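Local coordinates for protein pyridine nucleotide-disulphide oxidoreductase dimerisation region (PDB 6KYY) that is an FAD-dependent pyridine nucleotide-disulfide oxidoreductase that binds copper(II) and is probably involved in resistance to reactive chlorine species, at residues A271-V283 against T289-G302. Sequence-based numbering, arbitrary orientation.
Sequences AGIAVNERGATVV and TTADNIWAMGDVTG. With FAD (flavin-adenine dinucleotide), chain N.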
ATOM      1  N   ALA B 271     -24.824 -31.396 -21.316  1.00 20.81           N
ATOM      2  CA  ALA B 271     -25.731 -30.839 -20.321  1.00 20.78           C
ATOM      3  C   ALA B 271     -26.565 -29.686 -20.864  1.00 23.24           C
ATOM      4  O   ALA B 271     -27.294 -29.048 -20.098  1.00 19.91           O
ATOM      5  CB  ALA B 271     -24.946 -30.380 -19.090  1.00 27.47           C
ATOM      6  N   GLY B 272     -26.480 -29.407 -22.163  1.00 18.14           N
ATOM      7  CA  GLY B 272     -27.176 -28.267 -22.726  1.00 24.24           C
ATOM      8  C   GLY B 272     -26.518 -26.936 -22.457  1.00 16.58           C
ATOM      9  O   GLY B 272     -27.184 -25.900 -22.535  1.00 15.03           O
ATOM     10  N   ILE B 273     -25.224 -26.933 -22.143  1.00 31.24           N
ATOM     11  CA  ILE B 273     -24.491 -25.724 -21.786  1.00 18.25           C
ATOM     12  C   ILE B 273     -23.804 -25.192 -23.037  1.00 17.25           C
ATOM     13  O   ILE B 273     -22.983 -25.886 -23.648  1.00 28.57           O
ATOM     14  CB  ILE B 273     -23.471 -26.002 -20.671  1.00 16.87           C
ATOM     15  CG1 ILE B 273     -24.190 -26.368 -19.370  1.00 21.24           C
ATOM     16  CG2 ILE B 273     -22.553 -24.808 -20.474  1.00 10.65           C
ATOM     17  CD1 ILE B 273     -23.319 -27.110 -18.380  1.00  9.47           C
ATOM     18  N   ALA B 274     -24.134 -23.961 -23.414  1.00 16.95           N
ATOM     19  CA  ALA B 274     -23.591 -23.367 -24.627  1.00 17.63           C
ATOM     20  C   ALA B 274     -22.170 -22.864 -24.403  1.00 22.68           C
ATOM     21  O   ALA B 274     -21.773 -22.521 -23.286  1.00 20.22           O
ATOM     22  CB  ALA B 274     -24.479 -22.218 -25.106  1.00 17.60           C
ATOM     23  N   VAL B 275     -21.402 -22.823 -25.491  1.00 22.30           N
ATOM     24  CA  VAL B 275     -20.030 -22.333 -25.474  1.00 14.63           C
ATOM     25  C   VAL B 275     -19.800 -21.495 -26.724  1.00 30.50           C
ATOM     26  O   VAL B 275     -20.416 -21.722 -27.769  1.00 25.43           O
ATOM     27  CB  VAL B 275     -19.003 -23.486 -25.400  1.00 13.72           C
ATOM     28  CG1 VAL B 275     -18.944 -24.063 -23.995  1.00 12.19           C
ATOM     29  CG2 VAL B 275     -19.342 -24.565 -26.416  1.00 20.51           C
ATOM     30  N   ASN B 276     -18.909 -20.514 -26.609  1.00 35.78           N
ATOM     31  CA  ASN B 276     -18.506 -19.714 -27.755  1.00 24.62           C
ATOM     32  C   ASN B 276     -17.272 -20.349 -28.397  1.00 25.43           C
ATOM     33  O   ASN B 276     -16.868 -21.462 -28.047  1.00 27.99           O
ATOM     34  CB  ASN B 276     -18.266 -18.264 -27.339  1.00 29.31           C
ATOM     35  CG  ASN B 276     -17.393 -18.143 -26.106  1.00 18.87           C
ATOM     36  OD1 ASN B 276     -16.801 -19.121 -25.654  1.00 32.85           O
ATOM     37  ND2 ASN B 276     -17.308 -16.938 -25.556  1.00 11.01           N
ATOM     38  N   GLU B 277     -16.657 -19.650 -29.351  1.00 31.36           N
ATOM     39  CA  GLU B 277     -15.497 -20.201 -30.043  1.00 40.92           C
ATOM     40  C   GLU B 277     -14.221 -20.112 -29.217  1.00 46.49           C
ATOM     41  O   GLU B 277     -13.282 -20.875 -29.472  1.00 35.07           O
ATOM     42  CB  GLU B 277     -15.301 -19.497 -31.387  1.00 42.50           C
ATOM     43  CG  GLU B 277     -15.978 -20.212 -32.548  1.00 53.42           C
ATOM     44  CD  GLU B 277     -15.518 -19.703 -33.900  1.00 72.65           C
ATOM     45  OE1 GLU B 277     -14.403 -20.072 -34.327  1.00 52.17           O
ATOM     46  OE2 GLU B 277     -16.272 -18.939 -34.535  1.00 70.37           O
ATOM     47  N   ARG B 278     -14.161 -19.203 -28.242  1.00 34.80           N
ATOM     48  CA  ARG B 278     -13.020 -19.170 -27.334  1.00 36.75           C
ATOM     49  C   ARG B 278     -12.994 -20.398 -26.433  1.00 56.38           C
ATOM     50  O   ARG B 278     -11.918 -20.834 -26.009  1.00 53.09           O
ATOM     51  CB  ARG B 278     -13.060 -17.892 -26.494  1.00 31.80           C
ATOM     52  CG  ARG B 278     -11.870 -17.701 -25.566  1.00 50.86           C
ATOM     53  CD  ARG B 278     -10.800 -16.834 -26.209  1.00 61.20           C
ATOM     54  NE  ARG B 278      -9.643 -16.654 -25.336  1.00 44.71           N
ATOM     55  CZ  ARG B 278      -9.022 -15.493 -25.148  1.00 54.00           C
ATOM     56  NH1 ARG B 278      -9.446 -14.403 -25.773  1.00 45.46           N
ATOM     57  NH2 ARG B 278      -7.977 -15.422 -24.335  1.00 34.61           N
ATOM     58  N   GLY B 279     -14.158 -20.977 -26.156  1.00 49.52           N
ATOM     59  CA  GLY B 279     -14.288 -22.061 -25.207  1.00 20.88           C
ATOM     60  C   GLY B 279     -15.007 -21.695 -23.928  1.00 23.13           C
ATOM     61  O   GLY B 279     -15.064 -22.524 -23.013  1.00 14.03           O
ATOM     62  N   ALA B 280     -15.567 -20.492 -23.841  1.00 34.16           N
ATOM     63  CA  ALA B 280     -16.155 -19.982 -22.614  1.00 25.52           C
ATOM     64  C   ALA B 280     -17.625 -20.357 -22.503  1.00 29.00           C
ATOM     65  O   ALA B 280     -18.342 -20.458 -23.502  1.00 43.13           O
ATOM     66  CB  ALA B 280     -16.012 -18.462 -22.541  1.00 26.90           C
ATOM     67  N   THR B 281     -18.069 -20.555 -21.266  1.00 24.00           N
ATOM     68  CA  THR B 281     -19.476 -20.801 -20.983  1.00 21.48           C
ATOM     69  C   THR B 281     -20.238 -19.481 -20.982  1.00 24.40           C
ATOM     70  O   THR B 281     -19.822 -18.516 -20.333  1.00 40.56           O
ATOM     71  CB  THR B 281     -19.631 -21.498 -19.633  1.00 25.94           C
ATOM     72  OG1 THR B 281     -19.274 -20.586 -18.587  1.00 19.21           O
ATOM     73  CG2 THR B 281     -18.727 -22.718 -19.556  1.00 22.74           C
ATOM     74  N   VAL B 282     -21.349 -19.436 -21.712  1.00 26.17           N
ATOM     75  CA  VAL B 282     -22.169 -18.231 -21.769  1.00 26.54           C
ATOM     76  C   VAL B 282     -23.024 -18.150 -20.510  1.00 19.32           C
ATOM     77  O   VAL B 282     -23.519 -19.167 -20.006  1.00 15.92           O
ATOM     78  CB  VAL B 282     -23.022 -18.214 -23.053  1.00 19.10           C
ATOM     79  CG1 VAL B 282     -22.156 -18.549 -24.261  1.00 16.95           C
ATOM     80  CG2 VAL B 282     -24.191 -19.181 -22.959  1.00 35.16           C
ATOM     81  N   VAL B 283     -23.178 -16.936 -19.976  1.00 16.53           N
ATOM     82  CA  VAL B 283     -23.794 -16.738 -18.670  1.00 20.10           C
ATOM     83  C   VAL B 283     -24.641 -15.473 -18.666  1.00 25.66           C
ATOM     84  O   VAL B 283     -24.464 -14.569 -19.485  1.00 23.51           O
ATOM     85  CB  VAL B 283     -22.742 -16.664 -17.540  1.00 19.61           C
ATOM     86  CG1 VAL B 283     -22.318 -18.056 -17.115  1.00 12.03           C
ATOM     87  CG2 VAL B 283     -21.540 -15.848 -17.989  1.00 22.85           C
ATOM     88  N   THR B 289     -25.929 -20.305 -16.745  1.00 16.39           N
ATOM     89  CA  THR B 289     -25.681 -20.928 -18.033  1.00 14.76           C
ATOM     90  C   THR B 289     -27.009 -21.277 -18.707  1.00 13.49           C
ATOM     91  O   THR B 289     -28.087 -21.141 -18.124  1.00 19.97           O
ATOM     92  CB  THR B 289     -24.801 -22.169 -17.868  1.00 21.11           C
ATOM     93  OG1 THR B 289     -24.070 -22.402 -19.078  1.00 39.05           O
ATOM     94  CG2 THR B 289     -25.642 -23.388 -17.552  1.00 14.46           C
ATOM     95  N   THR B 290     -26.923 -21.726 -19.962  1.00 17.87           N
ATOM     96  CA  THR B 290     -28.129 -22.029 -20.726  1.00 16.84           C
ATOM     97  C   THR B 290     -28.920 -23.195 -20.144  1.00 12.47           C
ATOM     98  O   THR B 290     -30.101 -23.348 -20.470  1.00 16.70           O
ATOM     99  CB  THR B 290     -27.774 -22.320 -22.185  1.00 20.78           C
ATOM    100  OG1 THR B 290     -26.697 -23.264 -22.238  1.00 23.03           O
ATOM    101  CG2 THR B 290     -27.356 -21.040 -22.895  1.00  2.93           C
ATOM    102  N   ALA B 291     -28.303 -24.014 -19.298  1.00 12.58           N
ATOM    103  CA  ALA B 291     -28.984 -25.109 -18.623  1.00 19.89           C
ATOM    104  C   ALA B 291     -29.432 -24.664 -17.237  1.00 19.49           C
ATOM    105  O   ALA B 291     -28.698 -23.965 -16.533  1.00 22.91           O
ATOM    106  CB  ALA B 291     -28.073 -26.334 -18.511  1.00 23.87           C
ATOM    107  N   ASP B 292     -30.638 -25.071 -16.850  1.00 38.99           N
ATOM    108  CA  ASP B 292     -31.174 -24.659 -15.562  1.00 35.18           C
ATOM    109  C   ASP B 292     -30.475 -25.393 -14.423  1.00 33.77           C
ATOM    110  O   ASP B 292     -30.070 -26.552 -14.555  1.00 34.92           O
ATOM    111  CB  ASP B 292     -32.685 -24.900 -15.497  1.00 21.29           C
ATOM    112  CG  ASP B 292     -33.113 -26.148 -16.239  1.00 39.89           C
ATOM    113  OD1 ASP B 292     -32.234 -26.884 -16.735  1.00 47.06           O
ATOM    114  OD2 ASP B 292     -34.335 -26.391 -16.327  1.00 51.24           O
ATOM    115  N   ASN B 293     -30.330 -24.690 -13.298  1.00 29.07           N
ATOM    116  CA  ASN B 293     -29.655 -25.175 -12.095  1.00 22.92           C
ATOM    117  C   ASN B 293     -28.168 -25.432 -12.319  1.00 25.40           C
ATOM    118  O   ASN B 293     -27.538 -26.160 -11.543  1.00 23.01           O
ATOM    119  CB  ASN B 293     -30.331 -26.434 -11.539  1.00 22.52           C
ATOM    120  CG  ASN B 293     -31.738 -26.168 -11.047  1.00 25.01           C
ATOM    121  OD1 ASN B 293     -31.939 -25.468 -10.054  1.00 27.77           O
ATOM    122  ND2 ASN B 293     -32.722 -26.728 -11.740  1.00 18.47           N
ATOM    123  N   ILE B 294     -27.584 -24.841 -13.359  1.00 15.63           N
ATOM    124  CA  ILE B 294     -26.150 -24.915 -13.611  1.00 18.34           C
ATOM    125  C   ILE B 294     -25.610 -23.493 -13.678  1.00 18.23           C
ATOM    126  O   ILE B 294     -26.088 -22.678 -14.477  1.00 16.01           O
ATOM    127  CB  ILE B 294     -25.825 -25.684 -14.900  1.00 22.14           C
ATOM    128  CG1 ILE B 294     -26.149 -27.174 -14.742  1.00 31.13           C
ATOM    129  CG2 ILE B 294     -24.365 -25.464 -15.294  1.00 15.92           C
ATOM    130  CD1 ILE B 294     -25.145 -27.944 -13.916  1.00 47.94           C
ATOM    131  N   TRP B 295     -24.624 -23.197 -12.839  1.00 21.30           N
ATOM    132  CA  TRP B 295     -23.966 -21.901 -12.811  1.00 21.08           C
ATOM    133  C   TRP B 295     -22.542 -22.026 -13.333  1.00 18.38           C
ATOM    134  O   TRP B 295     -21.962 -23.115 -13.375  1.00 17.22           O
ATOM    135  CB  TRP B 295     -23.937 -21.321 -11.392  1.00 18.26           C
ATOM    136  CG  TRP B 295     -25.246 -20.792 -10.894  1.00 18.81           C
ATOM    137  CD1 TRP B 295     -25.614 -19.483 -10.794  1.00 20.07           C
ATOM    138  CD2 TRP B 295     -26.353 -21.558 -10.405  1.00 27.39           C
ATOM    139  NE1 TRP B 295     -26.884 -19.385 -10.282  1.00 18.30           N
ATOM    140  CE2 TRP B 295     -27.361 -20.645 -10.035  1.00 19.42           C
ATOM    141  CE3 TRP B 295     -26.592 -22.927 -10.249  1.00 25.63           C
ATOM    142  CZ2 TRP B 295     -28.588 -21.057  -9.519  1.00 29.59           C
ATOM    143  CZ3 TRP B 295     -27.810 -23.332  -9.734  1.00 26.75           C
ATOM    144  CH2 TRP B 295     -28.793 -22.402  -9.377  1.00 31.42           C
ATOM    145  N   ALA B 296     -21.977 -20.888 -13.725  1.00 12.57           N
ATOM    146  CA  ALA B 296     -20.574 -20.798 -14.104  1.00 16.71           C
ATOM    147  C   ALA B 296     -19.969 -19.578 -13.430  1.00 22.71           C
ATOM    148  O   ALA B 296     -20.569 -18.498 -13.436  1.00 16.15           O
ATOM    149  CB  ALA B 296     -20.405 -20.711 -15.621  1.00 14.09           C
ATOM    150  N   MET B 297     -18.786 -19.753 -12.845  1.00 15.64           N
ATOM    151  CA  MET B 297     -18.110 -18.685 -12.130  1.00  8.52           C
ATOM    152  C   MET B 297     -16.638 -18.673 -12.510  1.00 10.18           C
ATOM    153  O   MET B 297     -16.037 -19.720 -12.760  1.00 16.11           O
ATOM    154  CB  MET B 297     -18.247 -18.847 -10.610  1.00 10.30           C
ATOM    155  CG  MET B 297     -19.647 -18.616 -10.069  1.00 14.96           C
ATOM    156  SD  MET B 297     -19.864 -19.339  -8.433  1.00 16.72           S
ATOM    157  CE  MET B 297     -19.245 -20.995  -8.714  1.00 11.60           C
ATOM    158  N   GLY B 298     -16.065 -17.477 -12.553  1.00 10.68           N
ATOM    159  CA  GLY B 298     -14.642 -17.330 -12.775  1.00 10.65           C
ATOM    160  C   GLY B 298     -14.267 -17.233 -14.241  1.00 20.00           C
ATOM    161  O   GLY B 298     -15.080 -16.928 -15.119  1.00 17.93           O
ATOM    162  N   ASP B 299     -12.988 -17.518 -14.503  1.00 19.94           N
ATOM    163  CA  ASP B 299     -12.418 -17.366 -15.838  1.00 18.64           C
ATOM    164  C   ASP B 299     -13.046 -18.294 -16.868  1.00 19.48           C
ATOM    165  O   ASP B 299     -12.815 -18.103 -18.067  1.00 20.27           O
ATOM    166  CB  ASP B 299     -10.908 -17.599 -15.785  1.00 15.77           C
ATOM    167  CG  ASP B 299     -10.240 -16.837 -14.657  1.00 25.52           C
ATOM    168  OD1 ASP B 299     -10.842 -15.863 -14.157  1.00 25.73           O
ATOM    169  OD2 ASP B 299      -9.114 -17.214 -14.270  1.00 29.06           O
ATOM    170  N   VAL B 300     -13.823 -19.292 -16.442  1.00 18.44           N
ATOM    171  CA  VAL B 300     -14.541 -20.139 -17.385  1.00 26.13           C
ATOM    172  C   VAL B 300     -15.686 -19.404 -18.066  1.00 17.72           C
ATOM    173  O   VAL B 300     -16.250 -19.916 -19.040  1.00 21.83           O
ATOM    174  CB  VAL B 300     -15.056 -21.405 -16.669  1.00 19.11           C
ATOM    175  CG1 VAL B 300     -16.367 -21.123 -15.950  1.00 16.65           C
ATOM    176  CG2 VAL B 300     -15.212 -22.551 -17.651  1.00 12.00           C
ATOM    177  N   THR B 301     -16.035 -18.214 -17.584  1.00 26.55           N
ATOM    178  CA  THR B 301     -17.104 -17.406 -18.155  1.00 22.27           C
ATOM    179  C   THR B 301     -16.649 -16.561 -19.336  1.00 20.49           C
ATOM    180  O   THR B 301     -17.484 -15.907 -19.969  1.00 28.39           O
ATOM    181  CB  THR B 301     -17.700 -16.484 -17.083  1.00 10.84           C
ATOM    182  OG1 THR B 301     -16.647 -15.773 -16.424  1.00 14.26           O
ATOM    183  CG2 THR B 301     -18.476 -17.291 -16.054  1.00 20.09           C
ATOM    184  N   GLY B 302     -15.356 -16.554 -19.649  1.00 20.79           N
ATOM    185  CA  GLY B 302     -14.863 -15.631 -20.648  1.00 19.61           C
ATOM    186  C   GLY B 302     -14.726 -14.209 -20.165  1.00 28.20           C
ATOM    187  O   GLY B 302     -14.370 -13.331 -20.956  1.00 22.92           O
TER
HETATM  188  PA  FAD N 501      -9.313 -21.313 -10.809  1.00 26.90           P
HETATM  189  O1A FAD N 501      -8.632 -21.260 -12.125  1.00 24.59           O
HETATM  190  O2A FAD N 501      -8.622 -20.556  -9.670  1.00 30.08           O
HETATM  191  O5B FAD N 501      -9.554 -22.802 -10.374  1.00 30.02           O
HETATM  192  C5B FAD N 501      -9.530 -23.876 -11.338  1.00 23.15           C
HETATM  193  C4B FAD N 501      -9.492 -25.188 -10.595  1.00 30.17           C
HETATM  194  O4B FAD N 501     -10.416 -26.122 -11.201  1.00 21.28           O
HETATM  195  C3B FAD N 501      -8.128 -25.879 -10.564  1.00 22.16           C
HETATM  196  O3B FAD N 501      -7.840 -26.361  -9.258  1.00 29.01           O
HETATM  197  C2B FAD N 501      -8.289 -27.018 -11.576  1.00 14.48           C
HETATM  198  O2B FAD N 501      -7.477 -28.139 -11.245  1.00 14.60           O
HETATM  199  C1B FAD N 501      -9.766 -27.356 -11.405  1.00 18.94           C
HETATM  200  N9A FAD N 501     -10.372 -28.016 -12.558  1.00 25.58           N
HETATM  201  C8A FAD N 501     -10.270 -27.648 -13.874  1.00 25.76           C
HETATM  202  N7A FAD N 501     -10.921 -28.431 -14.701  1.00 18.69           N
HETATM  203  C5A FAD N 501     -11.491 -29.384 -13.871  1.00 12.42           C
HETATM  204  C6A FAD N 501     -12.309 -30.502 -14.127  1.00 13.51           C
HETATM  205  N6A FAD N 501     -12.712 -30.863 -15.348  1.00 21.58           N
HETATM  206  N1A FAD N 501     -12.706 -31.245 -13.070  1.00 17.59           N
HETATM  207  C2A FAD N 501     -12.307 -30.888 -11.846  1.00 15.74           C
HETATM  208  N3A FAD N 501     -11.538 -29.859 -11.484  1.00 20.97           N
HETATM  209  C4A FAD N 501     -11.162 -29.141 -12.547  1.00 21.72           C
HETATM  210  N1  FAD N 501      -5.557 -12.535 -10.869  1.00 27.18           N
HETATM  211  C2  FAD N 501      -5.559 -11.384 -10.133  1.00 23.07           C
HETATM  212  O2  FAD N 501      -6.606 -10.909  -9.677  1.00 37.33           O
HETATM  213  N3  FAD N 501      -4.367 -10.727  -9.882  1.00 14.82           N
HETATM  214  C4  FAD N 501      -3.117 -11.109 -10.328  1.00 25.01           C
HETATM  215  O4  FAD N 501      -2.126 -10.446 -10.030  1.00 35.08           O
HETATM  216  C4X FAD N 501      -3.126 -12.331 -11.114  1.00 21.44           C
HETATM  217  N5  FAD N 501      -1.987 -12.786 -11.548  1.00 27.83           N
HETATM  218  C5X FAD N 501      -1.995 -13.954 -12.292  1.00 30.18           C
HETATM  219  C6  FAD N 501      -0.785 -14.444 -12.780  1.00 34.83           C
HETATM  220  C7  FAD N 501      -0.738 -15.614 -13.532  1.00 52.60           C
HETATM  221  C7M FAD N 501       0.587 -16.114 -14.043  1.00 34.20           C
HETATM  222  C8  FAD N 501      -1.927 -16.309 -13.806  1.00 32.28           C
HETATM  223  C8M FAD N 501      -1.910 -17.577 -14.616  1.00 22.13           C
HETATM  224  C9  FAD N 501      -3.137 -15.823 -13.321  1.00 25.94           C
HETATM  225  C9A FAD N 501      -3.179 -14.655 -12.569  1.00 18.71           C
HETATM  226  N10 FAD N 501      -4.386 -14.139 -12.057  1.00 19.12           N
HETATM  227  C10 FAD N 501      -4.397 -12.976 -11.327  1.00 18.83           C
HETATM  228  C1' FAD N 501      -5.664 -14.818 -12.319  1.00 26.43           C
HETATM  229  C2' FAD N 501      -6.067 -15.792 -11.217  1.00 19.15           C
HETATM  230  O2' FAD N 501      -5.123 -16.860 -11.129  1.00 27.12           O
HETATM  231  C3' FAD N 501      -7.447 -16.369 -11.540  1.00 23.91           C
HETATM  232  O3' FAD N 501      -8.203 -15.393 -12.246  1.00 21.95           O
HETATM  233  C4' FAD N 501      -8.242 -16.821 -10.314  1.00 30.64           C
HETATM  234  O4' FAD N 501      -7.623 -17.973  -9.742  1.00 41.87           O
HETATM  235  C5' FAD N 501      -9.695 -17.107 -10.635  1.00 21.92           C
HETATM  236  O5' FAD N 501      -9.815 -18.465 -11.107  1.00 20.19           O
HETATM  237  P   FAD N 501     -11.194 -19.224 -11.067  1.00 20.18           P
HETATM  238  O1P FAD N 501     -11.958 -18.839  -9.796  1.00 16.75           O
HETATM  239  O2P FAD N 501     -11.943 -19.006 -12.324  1.00 38.20           O
HETATM  240  O3P FAD N 501     -10.790 -20.752 -10.939  1.00 30.22           O
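Thr290 bridges Gly272 and Ala274 through its hydroxyl: OG1 donates to Gly272 O at 2.7 Å, in the carbonyl plane on a lone pair, and accepts from Ala274 N at 2.9 Å. With OG1 set between the Thr290 backbone N and carbonyl carbon (chi1 49°), the hydroxyl reaches both, and a side chain stands in for backbone pairing between irregular segments. Between them Ile273 lays its longer branch along 289-302, CD1 meeting Ile294 CG2 at 3.7 Å with the two side chains at about a right angle, while CG1 lies against Thr289 CG2 and Ala291 CB. Past the loop 276-279, where Asn276 OD1 accepts from Ala280 N, Thr281 grips Val300 O twice: its N bonds at 2.9 Å, nearly in line with the carbonyl, and its OG1 at 3.1 Å from above the carbonyl plane. Val283 CG1 then packs on Ala296 CB at 3.6 Å. Thr289 to Asp299 matches the family's C-terminal FAD-binding motif, TxxxxhhAxGD (h, hydrophobic); Asp299 N binds FAD O2P and its OD2 accepts from FAD O3'. Strand 294-296 runs parallel to strand 130-132, where Ile132 touches both Ile273 and Val300, while Trp295 and Met297 pack against helix 307-321.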